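Local coordinates for orotidine 5'-phosphate decarboxylase (Methanocaldococcus jannaschii, PDB 4LUI), which probably catalyses the decarboxylation of orotidine 5'-monophosphate to UMP, the last step of de novo UMP synthesis, at residues 23-28 with 49-54; 74-79 with 99-104; 128-133 with 152-157; 167-172 with 196-201; 182-187 with 207-212. All coordinates share one frame; numbering follows the deposited sequence. Where two conformers were deposited one is given.

Interaction 1. Residues 23-28 with 49-54; sequences KLMLAL and AIKVGY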
# COMPACT_ATOMS: atom_id res chain seq x y z
N LYS B 23 -23.17 9.64 3.27
CA LYS B 23 -23.22 8.22 3.58
C LYS B 23 -22.29 7.91 4.75
O LYS B 23 -21.31 8.61 4.97
CB LYS B 23 -22.82 7.41 2.34
CG LYS B 23 -23.87 7.51 1.23
CD LYS B 23 -23.47 6.72 -0.00
CE LYS B 23 -22.60 7.53 -0.93
NZ LYS B 23 -22.40 6.83 -2.24
N LEU B 24 -22.60 6.86 5.50
CA LEU B 24 -21.76 6.46 6.62
C LEU B 24 -20.89 5.27 6.23
O LEU B 24 -21.41 4.22 5.83
CB LEU B 24 -22.63 6.10 7.84
CG LEU B 24 -21.89 5.51 9.04
CD1 LEU B 24 -20.88 6.51 9.60
CD2 LEU B 24 -22.90 5.10 10.11
N MET B 25 -19.58 5.44 6.32
CA MET B 25 -18.63 4.40 5.97
C MET B 25 -17.93 3.92 7.22
O MET B 25 -17.32 4.72 7.92
CB MET B 25 -17.60 4.92 4.96
CG MET B 25 -16.55 3.86 4.57
SD MET B 25 -15.33 4.51 3.41
CE MET B 25 -16.35 4.76 1.96
N LEU B 26 -18.03 2.63 7.51
CA LEU B 26 -17.34 2.06 8.66
C LEU B 26 -15.91 1.68 8.29
O LEU B 26 -15.71 0.91 7.35
CB LEU B 26 -18.10 0.81 9.16
CG LEU B 26 -17.38 -0.02 10.25
CD1 LEU B 26 -17.16 0.82 11.50
CD2 LEU B 26 -18.15 -1.31 10.58
N ALA B 27 -14.94 2.20 9.03
CA ALA B 27 -13.55 1.75 8.89
C ALA B 27 -13.39 0.52 9.77
O ALA B 27 -13.26 0.64 11.00
CB ALA B 27 -12.55 2.86 9.27
N LEU B 28 -13.41 -0.66 9.16
CA LEU B 28 -13.49 -1.90 9.92
C LEU B 28 -12.09 -2.38 10.24
O LEU B 28 -11.62 -3.39 9.73
CB LEU B 28 -14.24 -2.96 9.12
CG LEU B 28 -14.52 -4.29 9.82
CD1 LEU B 28 -15.26 -4.06 11.12
CD2 LEU B 28 -15.31 -5.20 8.91
N ALA B 49 -21.43 1.83 3.78
CA ALA B 49 -20.23 1.25 3.18
C ALA B 49 -19.31 0.68 4.25
O ALA B 49 -19.35 1.12 5.40
CB ALA B 49 -19.47 2.29 2.34
N ILE B 50 -18.49 -0.29 3.87
CA ILE B 50 -17.50 -0.86 4.77
C ILE B 50 -16.13 -0.75 4.12
O ILE B 50 -15.97 -1.15 2.97
CB ILE B 50 -17.81 -2.34 5.08
CG1 ILE B 50 -19.19 -2.46 5.76
CG2 ILE B 50 -16.72 -2.94 5.97
CD1 ILE B 50 -19.67 -3.86 5.94
N LYS B 51 -15.17 -0.18 4.85
CA LYS B 51 -13.81 -0.01 4.36
C LYS B 51 -12.88 -0.98 5.09
O LYS B 51 -12.84 -1.00 6.33
CB LYS B 51 -13.35 1.45 4.57
CG LYS B 51 -11.98 1.80 3.98
CD LYS B 51 -11.64 3.30 4.12
CE LYS B 51 -11.28 3.70 5.55
NZ LYS B 51 -10.00 3.08 6.02
N VAL B 52 -12.15 -1.78 4.33
CA VAL B 52 -11.24 -2.75 4.90
C VAL B 52 -9.82 -2.46 4.44
O VAL B 52 -9.61 -1.99 3.32
CB VAL B 52 -11.62 -4.20 4.54
CG1 VAL B 52 -12.97 -4.58 5.17
CG2 VAL B 52 -11.62 -4.40 3.04
N GLY B 53 -8.86 -2.71 5.32
CA GLY B 53 -7.47 -2.44 4.98
C GLY B 53 -6.61 -3.69 5.00
O GLY B 53 -7.08 -4.78 5.28
N TYR B 54 -5.32 -3.50 4.72
CA TYR B 54 -4.38 -4.61 4.72
C TYR B 54 -4.21 -5.40 6.03
O TYR B 54 -4.02 -6.62 5.97
CB TYR B 54 -3.02 -4.15 4.21
CG TYR B 54 -2.94 -4.09 2.69
CD1 TYR B 54 -3.33 -5.18 1.92
CD2 TYR B 54 -2.46 -2.96 2.03
CE1 TYR B 54 -3.25 -5.15 0.54
CE2 TYR B 54 -2.37 -2.93 0.64
CZ TYR B 54 -2.77 -4.03 -0.09
OH TYR B 54 -2.72 -4.04 -1.47
O HOH W 1 -9.57 -2.99 7.97

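Interaction 2. Residues 74-79 with 99-104; sequences KEVIAD and YADGII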
# COMPACT_ATOMS: atom_id res chain seq x y z
N LYS B 74 -23.80 -4.31 1.22
CA LYS B 74 -23.41 -2.91 1.12
C LYS B 74 -22.04 -2.81 0.45
O LYS B 74 -21.31 -3.80 0.33
CB LYS B 74 -23.38 -2.25 2.50
CG LYS B 74 -24.71 -2.27 3.27
CD LYS B 74 -25.70 -1.26 2.70
CE LYS B 74 -27.08 -1.37 3.38
NZ LYS B 74 -27.13 -0.71 4.72
N GLU B 75 -21.70 -1.61 0.03
CA GLU B 75 -20.47 -1.32 -0.70
C GLU B 75 -19.23 -1.63 0.14
O GLU B 75 -19.12 -1.16 1.26
CB GLU B 75 -20.49 0.16 -1.06
CG GLU B 75 -19.29 0.66 -1.81
CD GLU B 75 -19.47 2.10 -2.24
OE1 GLU B 75 -20.00 2.91 -1.43
OE2 GLU B 75 -19.12 2.41 -3.39
N VAL B 76 -18.29 -2.39 -0.41
CA VAL B 76 -17.04 -2.68 0.30
C VAL B 76 -15.86 -2.04 -0.42
O VAL B 76 -15.63 -2.30 -1.61
CB VAL B 76 -16.81 -4.19 0.47
CG1 VAL B 76 -15.43 -4.47 1.09
CG2 VAL B 76 -17.92 -4.79 1.31
N ILE B 77 -15.12 -1.20 0.30
CA ILE B 77 -14.00 -0.45 -0.27
C ILE B 77 -12.69 -0.95 0.32
O ILE B 77 -12.57 -1.06 1.53
CB ILE B 77 -14.12 1.05 0.06
CG1 ILE B 77 -15.43 1.63 -0.48
CG2 ILE B 77 -12.91 1.83 -0.47
CD1 ILE B 77 -15.68 1.33 -1.94
N ALA B 78 -11.73 -1.26 -0.54
CA ALA B 78 -10.43 -1.74 -0.07
C ALA B 78 -9.44 -0.60 0.05
O ALA B 78 -9.02 -0.02 -0.96
CB ALA B 78 -9.90 -2.81 -1.01
N ASP B 79 -9.07 -0.27 1.29
CA ASP B 79 -8.18 0.84 1.54
C ASP B 79 -6.75 0.31 1.48
O ASP B 79 -6.12 0.06 2.52
CB ASP B 79 -8.49 1.47 2.89
CG ASP B 79 -7.76 2.78 3.12
OD1 ASP B 79 -6.96 3.19 2.23
OD2 ASP B 79 -7.96 3.39 4.19
N TYR B 99 -13.74 -9.06 -5.41
CA TYR B 99 -14.77 -9.06 -4.37
C TYR B 99 -15.12 -7.67 -3.83
O TYR B 99 -16.26 -7.44 -3.42
CB TYR B 99 -14.40 -10.00 -3.22
CG TYR B 99 -14.15 -11.41 -3.68
CD1 TYR B 99 -15.17 -12.15 -4.28
CD2 TYR B 99 -12.91 -12.01 -3.54
CE1 TYR B 99 -14.95 -13.44 -4.72
CE2 TYR B 99 -12.68 -13.31 -3.97
CZ TYR B 99 -13.71 -14.02 -4.56
OH TYR B 99 -13.50 -15.31 -5.00
N ALA B 100 -14.15 -6.76 -3.82
CA ALA B 100 -14.43 -5.40 -3.37
C ALA B 100 -15.15 -4.60 -4.45
O ALA B 100 -15.09 -4.93 -5.64
CB ALA B 100 -13.15 -4.69 -2.99
N ASP B 101 -15.82 -3.54 -4.03
CA ASP B 101 -16.56 -2.68 -4.95
C ASP B 101 -15.77 -1.45 -5.34
O ASP B 101 -16.14 -0.76 -6.28
CB ASP B 101 -17.88 -2.27 -4.30
CG ASP B 101 -18.74 -3.46 -3.99
OD1 ASP B 101 -19.11 -4.17 -4.95
OD2 ASP B 101 -19.03 -3.69 -2.80
N GLY B 102 -14.71 -1.18 -4.60
CA GLY B 102 -13.88 -0.02 -4.88
C GLY B 102 -12.52 -0.21 -4.24
O GLY B 102 -12.35 -1.04 -3.34
N ILE B 103 -11.55 0.56 -4.72
CA ILE B 103 -10.20 0.46 -4.21
C ILE B 103 -9.59 1.86 -4.08
O ILE B 103 -9.84 2.74 -4.92
CB ILE B 103 -9.35 -0.47 -5.14
CG1 ILE B 103 -7.97 -0.73 -4.54
CG2 ILE B 103 -9.26 0.09 -6.56
CD1 ILE B 103 -7.17 -1.73 -5.39
N ILE B 104 -8.83 2.06 -3.00
CA ILE B 104 -8.20 3.35 -2.73
C ILE B 104 -6.74 3.31 -3.18
O ILE B 104 -5.99 2.39 -2.84
CB ILE B 104 -8.31 3.72 -1.23
CG1 ILE B 104 -9.79 3.99 -0.89
CG2 ILE B 104 -7.45 4.94 -0.91
CD1 ILE B 104 -10.07 4.09 0.61

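Interaction 3. Residues 128-133 with 152-157; sequences VIMVTE and EMAKKL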
# COMPACT_ATOMS: atom_id res chain seq x y z
N VAL B 128 -12.63 3.64 -8.32
CA VAL B 128 -11.27 4.02 -7.93
C VAL B 128 -11.33 5.33 -7.14
O VAL B 128 -11.97 6.30 -7.55
CB VAL B 128 -10.39 4.20 -9.15
CG1 VAL B 128 -8.96 4.61 -8.75
CG2 VAL B 128 -10.38 2.93 -9.96
N ILE B 129 -10.66 5.35 -5.99
CA ILE B 129 -10.74 6.46 -5.07
C ILE B 129 -9.30 6.91 -4.81
O ILE B 129 -8.45 6.09 -4.48
CB ILE B 129 -11.38 5.99 -3.75
CG1 ILE B 129 -12.84 5.56 -4.00
CG2 ILE B 129 -11.28 7.05 -2.68
CD1 ILE B 129 -13.39 4.60 -2.95
N MET B 130 -9.01 8.19 -4.99
CA MET B 130 -7.62 8.65 -4.84
C MET B 130 -7.39 9.37 -3.52
O MET B 130 -8.16 10.27 -3.15
CB MET B 130 -7.24 9.60 -5.98
CG MET B 130 -5.79 10.09 -5.88
SD MET B 130 -5.41 11.44 -7.01
CE MET B 130 -5.88 10.66 -8.55
N VAL B 131 -6.33 8.99 -2.81
CA VAL B 131 -5.89 9.78 -1.66
C VAL B 131 -5.25 11.06 -2.17
O VAL B 131 -4.24 11.01 -2.87
CB VAL B 131 -4.82 9.05 -0.86
CG1 VAL B 131 -4.37 9.92 0.32
CG2 VAL B 131 -5.33 7.73 -0.35
N THR B 132 -5.82 12.21 -1.81
CA THR B 132 -5.22 13.48 -2.22
C THR B 132 -4.54 14.20 -1.06
O THR B 132 -3.76 15.13 -1.28
CB THR B 132 -6.24 14.45 -2.85
OG1 THR B 132 -7.21 14.83 -1.86
CG2 THR B 132 -6.93 13.83 -4.08
N GLU B 133 -4.85 13.80 0.17
CA GLU B 133 -4.41 14.56 1.34
C GLU B 133 -4.54 13.68 2.58
O GLU B 133 -5.50 12.93 2.71
CB GLU B 133 -5.28 15.83 1.44
CG GLU B 133 -4.78 16.90 2.40
CD GLU B 133 -5.34 18.29 2.06
OE1 GLU B 133 -5.71 18.52 0.89
OE2 GLU B 133 -5.40 19.14 2.97
N GLU B 152 -6.44 18.21 -8.28
CA GLU B 152 -6.57 18.56 -9.69
C GLU B 152 -6.39 17.31 -10.55
O GLU B 152 -7.09 17.15 -11.57
CB GLU B 152 -5.55 19.63 -10.11
CG GLU B 152 -5.78 20.99 -9.46
CD GLU B 152 -4.55 21.87 -9.47
OE1 GLU B 152 -3.62 21.60 -10.26
OE2 GLU B 152 -4.52 22.84 -8.68
N MET B 153 -5.49 16.41 -10.17
CA MET B 153 -5.30 15.21 -10.96
C MET B 153 -6.49 14.26 -10.81
O MET B 153 -6.88 13.59 -11.77
CB MET B 153 -3.99 14.50 -10.60
CG MET B 153 -3.65 13.39 -11.56
SD MET B 153 -2.09 12.61 -11.16
CE MET B 153 -2.26 12.40 -9.39
N ALA B 154 -7.07 14.21 -9.62
CA ALA B 154 -8.27 13.40 -9.39
C ALA B 154 -9.40 13.88 -10.32
O ALA B 154 -10.11 13.07 -10.93
CB ALA B 154 -8.70 13.50 -7.94
N LYS B 155 -9.54 15.20 -10.45
CA LYS B 155 -10.55 15.76 -11.34
C LYS B 155 -10.27 15.43 -12.81
O LYS B 155 -11.17 15.05 -13.55
CB LYS B 155 -10.66 17.28 -11.14
CG LYS B 155 -11.61 17.96 -12.13
CD LYS B 155 -11.92 19.39 -11.71
CE LYS B 155 -10.68 20.25 -11.64
NZ LYS B 155 -10.93 21.59 -11.02
N LYS B 156 -9.01 15.59 -13.21
CA LYS B 156 -8.59 15.32 -14.59
C LYS B 156 -8.86 13.87 -14.99
O LYS B 156 -9.41 13.60 -16.07
CB LYS B 156 -7.10 15.63 -14.76
CG LYS B 156 -6.55 15.30 -16.14
CD LYS B 156 -5.04 15.48 -16.19
CE LYS B 156 -4.50 15.09 -17.56
NZ LYS B 156 -3.02 15.23 -17.65
N LEU B 157 -8.48 12.94 -14.12
CA LEU B 157 -8.63 11.52 -14.40
C LEU B 157 -10.05 11.00 -14.17
O LEU B 157 -10.36 9.87 -14.55
CB LEU B 157 -7.65 10.70 -13.54
CG LEU B 157 -6.17 10.98 -13.77
CD1 LEU B 157 -5.31 10.13 -12.83
CD2 LEU B 157 -5.78 10.73 -15.23

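Interaction 4. Residues 167-172 with 196-201; sequences TRPERL and EDILNI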
# COMPACT_ATOMS: atom_id res chain seq x y z
N THR B 167 -9.85 17.74 9.37
CA THR B 167 -9.27 18.47 10.49
C THR B 167 -9.47 19.99 10.42
O THR B 167 -9.44 20.67 11.44
CB THR B 167 -7.77 18.17 10.64
OG1 THR B 167 -7.09 18.48 9.42
CG2 THR B 167 -7.56 16.71 10.97
N ARG B 168 -9.65 20.50 9.20
CA ARG B 168 -10.01 21.91 9.00
C ARG B 168 -11.17 22.02 8.01
O ARG B 168 -10.98 21.77 6.81
CB ARG B 168 -8.80 22.71 8.47
CG ARG B 168 -7.57 22.66 9.37
CD ARG B 168 -6.48 23.62 8.88
NE ARG B 168 -5.69 23.08 7.78
CZ ARG B 168 -5.25 23.79 6.75
NH1 ARG B 168 -5.53 25.09 6.66
NH2 ARG B 168 -4.52 23.21 5.80
N PRO B 169 -12.36 22.41 8.49
CA PRO B 169 -13.54 22.53 7.62
C PRO B 169 -13.27 23.45 6.44
O PRO B 169 -13.69 23.16 5.31
CB PRO B 169 -14.59 23.16 8.53
CG PRO B 169 -14.19 22.68 9.92
CD PRO B 169 -12.68 22.71 9.90
N GLU B 170 -12.59 24.56 6.70
CA GLU B 170 -12.29 25.51 5.64
C GLU B 170 -11.43 24.86 4.56
O GLU B 170 -11.59 25.15 3.38
CB GLU B 170 -11.60 26.75 6.21
CG GLU B 170 -12.43 27.53 7.23
CD GLU B 170 -12.26 27.03 8.67
OE1 GLU B 170 -11.66 25.96 8.88
OE2 GLU B 170 -12.74 27.74 9.59
N ARG B 171 -10.54 23.97 4.97
CA ARG B 171 -9.68 23.26 4.03
C ARG B 171 -10.46 22.20 3.25
O ARG B 171 -10.24 22.01 2.05
CB ARG B 171 -8.49 22.62 4.76
CG ARG B 171 -7.60 21.76 3.90
CD ARG B 171 -6.90 22.56 2.80
NE ARG B 171 -6.24 21.65 1.86
CZ ARG B 171 -5.83 21.98 0.64
NH1 ARG B 171 -6.00 23.22 0.18
NH2 ARG B 171 -5.26 21.06 -0.12
N LEU B 172 -11.38 21.52 3.94
CA LEU B 172 -12.24 20.54 3.28
C LEU B 172 -13.07 21.21 2.17
O LEU B 172 -13.20 20.67 1.07
CB LEU B 172 -13.15 19.87 4.32
CG LEU B 172 -14.06 18.73 3.82
CD1 LEU B 172 -13.24 17.62 3.17
CD2 LEU B 172 -14.87 18.17 4.98
N GLU B 196 -17.57 19.38 13.95
CA GLU B 196 -18.46 20.50 13.68
C GLU B 196 -18.18 21.14 12.31
O GLU B 196 -17.06 21.08 11.81
CB GLU B 196 -18.38 21.54 14.80
CG GLU B 196 -19.63 22.39 14.90
CD GLU B 196 -20.92 21.58 14.83
OE1 GLU B 196 -21.52 21.49 13.73
OE2 GLU B 196 -21.34 21.03 15.88
N ASP B 197 -19.24 21.68 11.72
CA ASP B 197 -19.15 22.50 10.51
C ASP B 197 -18.62 21.78 9.28
O ASP B 197 -18.02 22.41 8.39
CB ASP B 197 -18.33 23.77 10.80
CG ASP B 197 -18.93 24.61 11.92
OD1 ASP B 197 -20.16 24.82 11.92
OD2 ASP B 197 -18.17 25.04 12.81
N ILE B 198 -18.83 20.47 9.20
CA ILE B 198 -18.52 19.76 7.96
C ILE B 198 -19.75 19.18 7.26
O ILE B 198 -19.76 19.03 6.05
CB ILE B 198 -17.46 18.65 8.12
CG1 ILE B 198 -17.98 17.50 8.99
CG2 ILE B 198 -16.17 19.24 8.68
CD1 ILE B 198 -17.10 16.28 8.91
N LEU B 199 -20.80 18.87 8.02
CA LEU B 199 -21.99 18.28 7.43
C LEU B 199 -22.70 19.22 6.45
O LEU B 199 -23.37 18.76 5.53
CB LEU B 199 -22.97 17.80 8.51
CG LEU B 199 -22.45 16.67 9.40
CD1 LEU B 199 -23.56 16.14 10.31
CD2 LEU B 199 -21.85 15.55 8.57
N ASN B 200 -22.54 20.52 6.64
CA ASN B 200 -23.12 21.49 5.71
C ASN B 200 -22.30 21.65 4.43
O ASN B 200 -22.75 22.25 3.46
CB ASN B 200 -23.32 22.84 6.40
CG ASN B 200 -22.12 23.27 7.21
OD1 ASN B 200 -20.98 23.11 6.77
ND2 ASN B 200 -22.36 23.80 8.40
N ILE B 201 -21.09 21.10 4.46
CA ILE B 201 -20.17 21.11 3.32
C ILE B 201 -20.41 19.87 2.47
O ILE B 201 -20.25 19.90 1.25
CB ILE B 201 -18.70 21.10 3.80
CG1 ILE B 201 -18.41 22.34 4.64
CG2 ILE B 201 -17.73 21.00 2.63
CD1 ILE B 201 -16.96 22.47 5.06

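Interaction 5. Residues 182-187 with 207-212; sequences PVITPG and YVIVGR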
# COMPACT_ATOMS: atom_id res chain seq x y z
N PRO B 182 -16.95 13.43 -5.22
CA PRO B 182 -17.25 12.94 -3.88
C PRO B 182 -16.00 12.82 -3.00
O PRO B 182 -14.93 12.44 -3.48
CB PRO B 182 -17.84 11.55 -4.14
CG PRO B 182 -18.49 11.69 -5.48
CD PRO B 182 -17.53 12.56 -6.26
N VAL B 183 -16.16 13.15 -1.72
CA VAL B 183 -15.07 13.08 -0.77
C VAL B 183 -15.45 12.08 0.31
O VAL B 183 -16.62 11.99 0.71
CB VAL B 183 -14.83 14.45 -0.10
CG1 VAL B 183 -13.64 14.38 0.84
CG2 VAL B 183 -14.57 15.49 -1.17
N ILE B 184 -14.44 11.31 0.73
CA ILE B 184 -14.53 10.37 1.84
C ILE B 184 -13.63 10.94 2.94
O ILE B 184 -12.42 11.11 2.74
CB ILE B 184 -14.03 9.00 1.40
CG1 ILE B 184 -14.93 8.46 0.28
CG2 ILE B 184 -13.98 8.04 2.56
CD1 ILE B 184 -14.26 7.37 -0.57
N THR B 185 -14.21 11.26 4.09
CA THR B 185 -13.50 12.02 5.12
C THR B 185 -13.96 11.60 6.52
O THR B 185 -15.08 11.14 6.69
CB THR B 185 -13.72 13.54 4.90
OG1 THR B 185 -12.77 14.29 5.67
CG2 THR B 185 -15.13 13.97 5.28
N PRO B 186 -13.10 11.75 7.54
CA PRO B 186 -13.59 11.34 8.86
C PRO B 186 -14.75 12.20 9.35
O PRO B 186 -14.73 13.42 9.18
CB PRO B 186 -12.38 11.56 9.77
CG PRO B 186 -11.22 11.42 8.85
CD PRO B 186 -11.66 12.05 7.56
N GLY B 187 -15.74 11.57 9.96
CA GLY B 187 -16.91 12.28 10.44
C GLY B 187 -16.85 12.54 11.93
O GLY B 187 -17.67 13.28 12.48
N TYR B 207 -18.99 10.67 1.76
CA TYR B 207 -19.02 9.69 2.85
C TYR B 207 -18.30 10.27 4.06
O TYR B 207 -17.26 10.93 3.92
CB TYR B 207 -18.27 8.41 2.48
CG TYR B 207 -18.74 7.64 1.28
CD1 TYR B 207 -18.49 8.10 -0.02
CD2 TYR B 207 -19.37 6.41 1.43
CE1 TYR B 207 -18.89 7.38 -1.13
CE2 TYR B 207 -19.78 5.67 0.32
CZ TYR B 207 -19.52 6.16 -0.96
OH TYR B 207 -19.92 5.45 -2.06
N VAL B 208 -18.83 10.00 5.25
CA VAL B 208 -18.07 10.24 6.47
C VAL B 208 -17.65 8.90 7.05
O VAL B 208 -18.42 7.93 7.04
CB VAL B 208 -18.84 11.07 7.53
CG1 VAL B 208 -18.96 12.53 7.09
CG2 VAL B 208 -20.21 10.46 7.82
N ILE B 209 -16.42 8.85 7.54
CA ILE B 209 -15.86 7.62 8.09
C ILE B 209 -15.96 7.63 9.61
O ILE B 209 -15.62 8.62 10.26
CB ILE B 209 -14.37 7.49 7.76
CG1 ILE B 209 -14.13 7.54 6.25
CG2 ILE B 209 -13.81 6.19 8.32
CD1 ILE B 209 -12.65 7.67 5.91
N VAL B 210 -16.40 6.52 10.17
CA VAL B 210 -16.31 6.28 11.61
C VAL B 210 -15.65 4.92 11.78
O VAL B 210 -15.94 3.98 11.03
CB VAL B 210 -17.71 6.29 12.27
CG1 VAL B 210 -17.62 5.96 13.75
CG2 VAL B 210 -18.38 7.65 12.06
N GLY B 211 -14.75 4.82 12.75
CA GLY B 211 -14.00 3.60 12.95
C GLY B 211 -14.14 3.04 14.35
O GLY B 211 -15.15 2.40 14.70
N ARG B 212 -13.13 3.30 15.18
CA ARG B 212 -13.02 2.66 16.50
C ARG B 212 -14.21 2.88 17.42
O ARG B 212 -14.51 2.04 18.25
CB ARG B 212 -11.71 3.06 17.21
CG ARG B 212 -11.50 4.55 17.34
CD ARG B 212 -10.17 4.87 18.02
NE ARG B 212 -10.12 4.32 19.37
CZ ARG B 212 -9.29 4.74 20.33
NH1 ARG B 212 -8.42 5.71 20.08
NH2 ARG B 212 -9.33 4.18 21.53

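Interaction 1. Residues 23-28 with 49-54
Leu-26 and Lys-51 are joined at the heart of a parallel strand pair, 23-27 with 49-53, the first two strands of the TIM barrel and the ends of a right-handed beta-alpha-beta crossover through helix 33-43. Four backbone hydrogen bonds make the ladder: Ala-49 N to Leu-24 O, Leu-26 N to Ala-49 O, Lys-51 N to Leu-26 O at 2.8 Å with a nearly straight N-H (173°), and Leu-28 N to Lys-51 O. Past the last rung a water takes over, donating a hydrogen bond to Leu-28 O and accepting one from Gly-53 N at 2.8 Å.

The apolar contacts fall on two faces. Toward the barrel interior, Met-25 stretches out and bends only at its last torsion, chi3 -67°, which lets CE as well as CG rest about 4.0 Å from Ala-49 CB; the short alanine side chain lets the methionine lie close against it. On the helix side Leu-28 and Ile-50 lie alongside each other, with CD2 of the leucine 4.0 Å from CG2 of the isoleucine, and helices 33-43 and 63-72 cover them.

Lys-51, a predicted substrate-binding residue, is the polar member of the inner face. Its ammonium pairs with Asp-79, while its aliphatic part slants across Met-25, whose SD lies 3.8 Å from Lys-51 CB, and Lys-51 CE packs 4.0 Å from Ala-27 CB.

Interaction 2. Residues 74-79 with 99-104
Ile-77 and Ile-104 cross at about a right angle on the inner face of the TIM barrel, where strands 75-82 and 102-106 run parallel as the ends of a beta-alpha-beta unit. CG2 of Ile-77 meets CD1 of Ile-104 at 3.8 Å. The other branch of Ile-77 reaches Gly-102, its CD1 3.7 Å from the glycine CA; a beta carbon on Gly-102 would clash there, so the absence of a side chain suits the place.

Ile-104 also slants across Asp-79, a predicted substrate-binding residue, and lays CD1 3.6 Å from Asp-79 OD1. The carboxylate itself is held by salt bridges to Lys-51 and Lys-81, the latter the predicted proton donor.

At the opposite end, Asp-101 turns CG beside its own backbone N (chi1 -61°), bringing OD2 to Val-76 N at 2.8 Å through the anti lone pair. Lys-69 shares this oxygen, and Glu-75, which crosses Asp-101 obliquely, turns its carboxylate to Lys-127. An alanine at Asp-101 is likely to leave Val-76 N without its acceptor and take from Lys-69 this salt-bridge partner.

The backbone continues the ladder from Ala-78 N to Gly-102 O and from Ile-104 N to Ala-78 O. Before it, Val-76 O accepts two neighbouring amides: Asp-101 N at 2.7 Å, in the carbonyl plane, and Gly-102 N in a weak bond of 3.3 Å.

Interaction 3. Residues 128-133 with 152-157
Met-130 and Ala-154 mark the nearest approach of strand 128-131 to helix segment 152-157, whose axes run nearly antiparallel (162°) and come within 9.5 Å, with the two CA atoms 6.6 Å apart. This is the layering of a TIM barrel, in which the helix that follows a strand returns along the outside of the sheet.

Met-130 carries most of the contact. Its chain leaves the strand extended and bends at the thioether (chi3 -56°), so that the methyl lies against the helix backbone: CE is 3.7 Å from Ala-154 CA, while SD is 4.0 Å from Ala-154 CB. Alanine suits this position because its short side chain lets the methionine come down onto the helix. Beside it, Met-153 has two conformers; in the one given it crosses Met-130 at about a right angle, with its CE 4.1 Å from Met-130 SD, a detail that is therefore less certain. Leu-157, one turn after Met-153, closes more loosely on the methionine methyl, its CD1 4.4 Å from Met-130 CE. Just past the end of the strand, Thr-132 adds its methyl, CG2 to Ala-154 CB at 4.3 Å.

A serine in place of Met-130 would probably open a gap over Ala-154 and take from Leu-157 CD1 the methyl it meets.

No hydrogen bond crosses between the segments. The interface therefore rests on dispersion and on the burial of hydrocarbon and sulfur, with shape fitted by the bendable methionine chain.

Interaction 4. Residues 167-172 with 196-201
Pro-169, in the first turn of helix 169-179, lays its ring against the chain at 196-198. Its CB sits 3.5 Å from Asp-197 O and its CG 3.8 Å from Glu-196 O, so the ring carbons meet two successive carbonyls. A proline fits here, since the first residue of a helix owes no amide hydrogen to a preceding turn, and Arg-168 just before it is the N-cap residue, its O accepting Leu-172 N.

Ile-198 takes the crowded first torsion, with CG1 between the backbone N and the carbonyl carbon (chi1 67°). This leaves CG2 anti to the carbonyl carbon, where it touches both Pro-169 CG, at 4.2 Å, and Leu-172 CD2, at 4.1 Å. The Leu-172 side chain slants against that of Ile-198 as it reaches out from the helix.

Ile-201 points its CD1 at the first helical turn, ending 3.4 Å from Pro-169 O; the same methyl brushes Pro-169 CB, while CG2 lies near Leu-172 CG.

Asp-197 has left-handed backbone angles, phi 63° and psi 28°, that turn the chain into Ile-198, and its N donates to Glu-196 OE1 within the same segment.

The contact fastens the start of an outer helix of the TIM barrel to the long connection between strands 183-186 and 207-210. Glu-196, at the edge of this contact, ends the run 186-196 predicted to bind substrate.

Interaction 5. Residues 182-187 with 207-212
Thr-185 is bonded through both backbone groups to the neighbouring strand: its O accepts Ile-209 N at 2.8 Å, and its N donates to Tyr-207 O. Tyr-207 N to Val-183 O, lying in the carbonyl plane, and Gly-187 N to Ile-209 O complete the parallel ladder. The tyrosine hydroxyl looks elsewhere, to Glu-75 across the barrel, and Thr-185 OG1 bonds to Ala-164 O.

Packing begins beside these rungs. Ile-184 lies alongside Tyr-207 and points the same way, with CG1 3.6 Å from ring atom CD1. Its CG2, anti to the backbone N, meets Ile-209 CD1 at 3.6 Å as the two isoleucines slant over each other; branching at CB thus lets one residue serve both neighbours.

On the outer side, Val-208 CB lies 3.7 Å from Gly-187 CA. A beta carbon on the glycine would collide with that valine, so a residue without a side chain suits the place.

Pro-186, Gly-187, Gly-211 and Arg-212 are predicted substrate-binding residues at or just beyond the C-terminal ends of the strands, where TIM barrels carry their active sites. The chemistry thus divides the work: backbone N-H...O hydrogen bonds set the register near the predicted site, while apolar branches fill the interior below it.

Overall arrangement
From the N terminus, interaction 1 closes the loop through helix 33-43, and interaction 2 the one through helix 86-97; their strands 49-53 and 75-82 are neighbours, probably linked by a hydrogen bond from Asp-79 N to Val-52 O. Interaction 3 then folds helix 147-157 back on strand 127-131, which borders strand 102-106 of interaction 2. These three follow in series. Interactions 4 and 5 cross, their segments alternating along the chain: 182-187 lies within the span closed by 167-172 and 196-201, whereas 207-212 lies beyond it. Interaction 5 joins the last two strands, and Met-25 N to Val-208 O ties strand 207-210 to interaction 1, closing the barrel. Glu-133 to Arg-171 bridges interactions 3 and 4.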